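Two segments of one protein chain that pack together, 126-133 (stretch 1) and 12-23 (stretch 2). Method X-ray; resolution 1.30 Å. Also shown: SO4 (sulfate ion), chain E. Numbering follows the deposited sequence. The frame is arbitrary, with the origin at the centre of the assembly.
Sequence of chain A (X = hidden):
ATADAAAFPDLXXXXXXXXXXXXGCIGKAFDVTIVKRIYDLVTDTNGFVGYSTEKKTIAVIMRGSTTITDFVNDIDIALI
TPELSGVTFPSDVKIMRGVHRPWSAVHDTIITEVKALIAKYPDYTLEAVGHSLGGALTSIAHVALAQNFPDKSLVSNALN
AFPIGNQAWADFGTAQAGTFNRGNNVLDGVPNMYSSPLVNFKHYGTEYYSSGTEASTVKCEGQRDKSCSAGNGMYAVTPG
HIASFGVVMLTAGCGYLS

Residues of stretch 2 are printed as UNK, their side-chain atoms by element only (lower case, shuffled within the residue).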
# COMPACT_ATOMS: atom_id res chain seq x y z
N LEU A 126 13.00 1.25 -5.76
CA LEU A 126 12.23 0.96 -4.54
C LEU A 126 10.79 0.61 -4.88
O LEU A 126 10.18 1.19 -5.80
CB LEU A 126 12.25 2.16 -3.60
CG LEU A 126 13.64 2.67 -3.21
CD1 LEU A 126 13.51 3.83 -2.23
CD2 LEU A 126 14.49 1.55 -2.60
N GLU A 127 10.20 -0.25 -4.06
CA GLU A 127 8.77 -0.49 -4.15
C GLU A 127 8.19 -0.75 -2.77
O GLU A 127 8.87 -1.26 -1.87
CB GLU A 127 8.47 -1.64 -5.09
CG GLU A 127 8.95 -2.98 -4.65
CD GLU A 127 8.58 -4.09 -5.64
OE1 GLU A 127 7.48 -4.01 -6.25
OE2 GLU A 127 9.32 -5.09 -5.73
N ALA A 128 6.92 -0.39 -2.61
CA ALA A 128 6.18 -0.66 -1.37
C ALA A 128 4.82 -1.19 -1.77
O ALA A 128 4.25 -0.77 -2.77
CB ALA A 128 6.02 0.62 -0.58
N VAL A 129 4.30 -2.14 -0.98
CA VAL A 129 3.04 -2.79 -1.34
C VAL A 129 2.37 -3.34 -0.10
O VAL A 129 3.05 -3.75 0.86
CB VAL A 129 3.32 -3.94 -2.35
CG1 VAL A 129 4.31 -4.93 -1.81
CG2 VAL A 129 2.06 -4.63 -2.77
N GLY A 130 1.04 -3.42 -0.16
CA GLY A 130 0.29 -4.09 0.88
C GLY A 130 -1.18 -3.97 0.63
O GLY A 130 -1.63 -3.16 -0.17
N HIS A 131 -1.95 -4.77 1.36
CA HIS A 131 -3.40 -4.87 1.18
C HIS A 131 -4.15 -4.44 2.46
O HIS A 131 -3.74 -4.75 3.57
CB HIS A 131 -3.75 -6.31 0.82
CG HIS A 131 -5.23 -6.61 0.86
ND1 HIS A 131 -5.83 -7.16 1.96
CD2 HIS A 131 -6.17 -6.56 -0.11
CE1 HIS A 131 -7.11 -7.37 1.69
NE2 HIS A 131 -7.34 -7.03 0.44
N SER A 132 -5.28 -3.75 2.26
CA SER A 132 -6.18 -3.36 3.35
C SER A 132 -5.45 -2.38 4.29
O SER A 132 -4.97 -1.35 3.81
CB SER A 132 -6.77 -4.59 4.04
OG SER A 132 -7.79 -4.18 4.96
N LEU A 133 -5.36 -2.66 5.59
CA LEU A 133 -4.53 -1.82 6.45
C LEU A 133 -3.09 -1.78 5.93
O LEU A 133 -2.42 -0.76 6.06
CB LEU A 133 -4.54 -2.33 7.90
CG LEU A 133 -3.60 -1.61 8.88
CD1 LEU A 133 -3.93 -0.13 9.06
CD2 LEU A 133 -3.54 -2.31 10.25
N UNK A 12 -1.34 -7.65 -10.18
CA UNK A 12 -1.47 -9.04 -9.82
C UNK A 12 -0.28 -9.51 -8.97
O UNK A 12 -0.45 -10.16 -7.95
n UNK A 12 -1.68 -13.55 -10.71
c UNK A 12 -2.88 -13.21 -10.28
c UNK A 12 -1.81 -11.36 -10.84
c UNK A 12 -1.64 -9.90 -11.10
c UNK A 12 -1.02 -12.42 -11.13
n UNK A 12 -2.97 -11.90 -10.32
N UNK A 13 0.93 -9.13 -9.38
CA UNK A 13 2.12 -9.39 -8.57
C UNK A 13 2.01 -8.73 -7.20
O UNK A 13 2.33 -9.35 -6.20
n UNK A 13 8.58 -7.58 -6.93
n UNK A 13 6.78 -6.42 -7.76
c UNK A 13 7.48 -7.54 -7.68
c UNK A 13 5.92 -8.72 -9.19
c UNK A 13 3.40 -8.96 -9.30
c UNK A 13 4.64 -9.07 -8.41
n UNK A 13 7.09 -8.64 -8.32
N UNK A 14 1.58 -7.48 -7.17
CA UNK A 14 1.43 -6.77 -5.91
C UNK A 14 0.47 -7.53 -4.99
O UNK A 14 0.69 -7.59 -3.78
c UNK A 14 0.94 -5.37 -6.16
N UNK A 15 -0.60 -8.07 -5.55
CA UNK A 15 -1.57 -8.82 -4.76
C UNK A 15 -1.01 -10.12 -4.24
O UNK A 15 -1.28 -10.50 -3.11
c UNK A 15 -2.83 -9.04 -5.56
N UNK A 16 -0.18 -10.79 -5.06
CA UNK A 16 0.52 -11.98 -4.58
C UNK A 16 1.47 -11.70 -3.42
O UNK A 16 1.50 -12.42 -2.44
c UNK A 16 2.00 -14.74 -7.97
c UNK A 16 1.25 -12.71 -5.72
c UNK A 16 0.29 -13.33 -6.73
c UNK A 16 0.99 -13.64 -8.08
n UNK A 16 2.53 -15.05 -9.33
N UNK A 17 2.25 -10.62 -3.53
CA UNK A 17 3.14 -10.22 -2.46
C UNK A 17 2.37 -9.87 -1.20
O UNK A 17 2.77 -10.21 -0.08
c UNK A 17 4.00 -9.03 -2.89
c UNK A 17 5.69 -8.03 -4.41
c UNK A 17 5.00 -9.30 -4.02
c UNK A 17 6.02 -10.36 -3.63
N UNK A 18 1.27 -9.15 -1.38
CA UNK A 18 0.43 -8.79 -0.24
C UNK A 18 -0.14 -10.03 0.45
O UNK A 18 -0.19 -10.09 1.67
c UNK A 18 -0.71 -7.89 -0.70
o UNK A 18 -0.26 -6.64 -1.19
N UNK A 19 -0.56 -11.02 -0.34
CA UNK A 19 -1.03 -12.30 0.20
C UNK A 19 0.06 -13.04 0.98
O UNK A 19 -0.15 -13.53 2.09
o UNK A 19 -2.09 -14.42 -0.48
c UNK A 19 -1.56 -13.18 -0.95
N UNK A 20 1.28 -13.00 0.43
CA UNK A 20 2.45 -13.61 1.10
C UNK A 20 2.67 -13.01 2.48
O UNK A 20 3.14 -13.69 3.39
c UNK A 20 3.71 -13.47 0.23
N UNK A 21 2.44 -11.70 2.61
CA UNK A 21 2.61 -11.06 3.90
C UNK A 21 1.62 -11.61 4.93
O UNK A 21 1.97 -11.78 6.10
c UNK A 21 2.45 -9.57 3.76
N UNK A 22 0.40 -11.90 4.50
CA UNK A 22 -0.58 -12.55 5.39
C UNK A 22 -0.16 -13.99 5.71
O UNK A 22 -0.27 -14.43 6.85
c UNK A 22 -3.61 -9.40 3.46
o UNK A 22 -4.87 -7.72 4.54
c UNK A 22 -4.14 -8.87 4.62
c UNK A 22 -3.20 -10.67 5.88
c UNK A 22 -2.67 -11.22 4.72
c UNK A 22 -3.91 -9.46 5.84
c UNK A 22 -1.97 -12.56 4.76
c UNK A 22 -2.88 -10.57 3.51
N UNK A 23 0.37 -14.71 4.72
CA UNK A 23 0.78 -16.09 4.91
C UNK A 23 1.99 -16.20 5.83
O UNK A 23 2.08 -17.14 6.63
c UNK A 23 1.71 -18.11 3.69
c UNK A 23 1.12 -16.71 3.55
o UNK A 23 -0.06 -16.76 2.76
S SO4 E . 2.88 -18.48 -9.18
O1 SO4 E . 2.17 -18.89 -7.98
O2 SO4 E . 3.78 -17.33 -8.98
O3 SO4 E . 3.65 -19.60 -9.73
O4 SO4 E . 1.88 -18.13 -10.20
O HOH W 1 -0.79 -7.17 2.78

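Position 12 opens the helical stretch with one carbon leading to a five-membered ring of three carbons and two nitrogens, an imidazole that stays clear of stretch 1: His12. Position 13 carries three carbons, a nitrogen, and a carbon bearing two more nitrogens, an extended chain ending in a guanidinium, so it is Arg13. Its CB points sideways, but the extended chain brings the terminal group to Glu127. NH1 of Arg13 donates to OE1 of Glu127 and NH2 of Arg13 to OE2 of Glu127, both at 2.9 Å and nearly linear, a two-pronged salt bridge in which the carboxylate meets the guanidinium edge.

Position 14 has a single carbon, 3.6 Å from CG2 of Val129; this is Ala14. Position 15, again one carbon, points away from the strand and is Ala15. At position 16, four carbons in a row end in a nitrogen: Lys16, whose NZ donates to O2 of the sulfate at 2.6 Å, well away from stretch 1. Four carbons forked at the second identify position 17 as Leu17, and its CB lies 4.3 Å from CG1 of Val129.

Position 18 has one carbon and one oxygen and is Ser18. Its OG donates to O of Ala14 at 2.9 Å, folding the hydroxyl back onto the helix, and lies 3.3 Å from CA of Gly130. Position 19 has the same two atoms but is directed away from the strand: Ser19. Single carbons at positions 20 and 21, neither touching stretch 1, give Ala20 and Ala21.

Position 22 shows one carbon, then a six-carbon ring bearing an oxygen: a phenol, hence Tyr22. Its OH is hydrogen-bonded to ND1 of His131 at 2.8 Å, and the two rings meet rim to rim with their planes at 71°. Position 23, one carbon carrying an oxygen and a carbon, is Thr23, out of reach of the strand.

The helix crosses the strand at 66°, with an axial closest approach of 7.0 Å. Glu127, Val129 and His131, alternate residues of the strand, point toward the helix and meet it in turn through a salt bridge, apolar packing and a hydrogen bond. Between the polar ends the backbones come close: CA of Gly130 is 4.8 Å from CA of Ser18, with no strand side chain at that position. A water adds a further link, accepting from N of His131 at 3.0 Å and donating to O of Ser18 at 3.2 Å.

Stretch 2, residues 12-23: HRAAKLSSAAYT
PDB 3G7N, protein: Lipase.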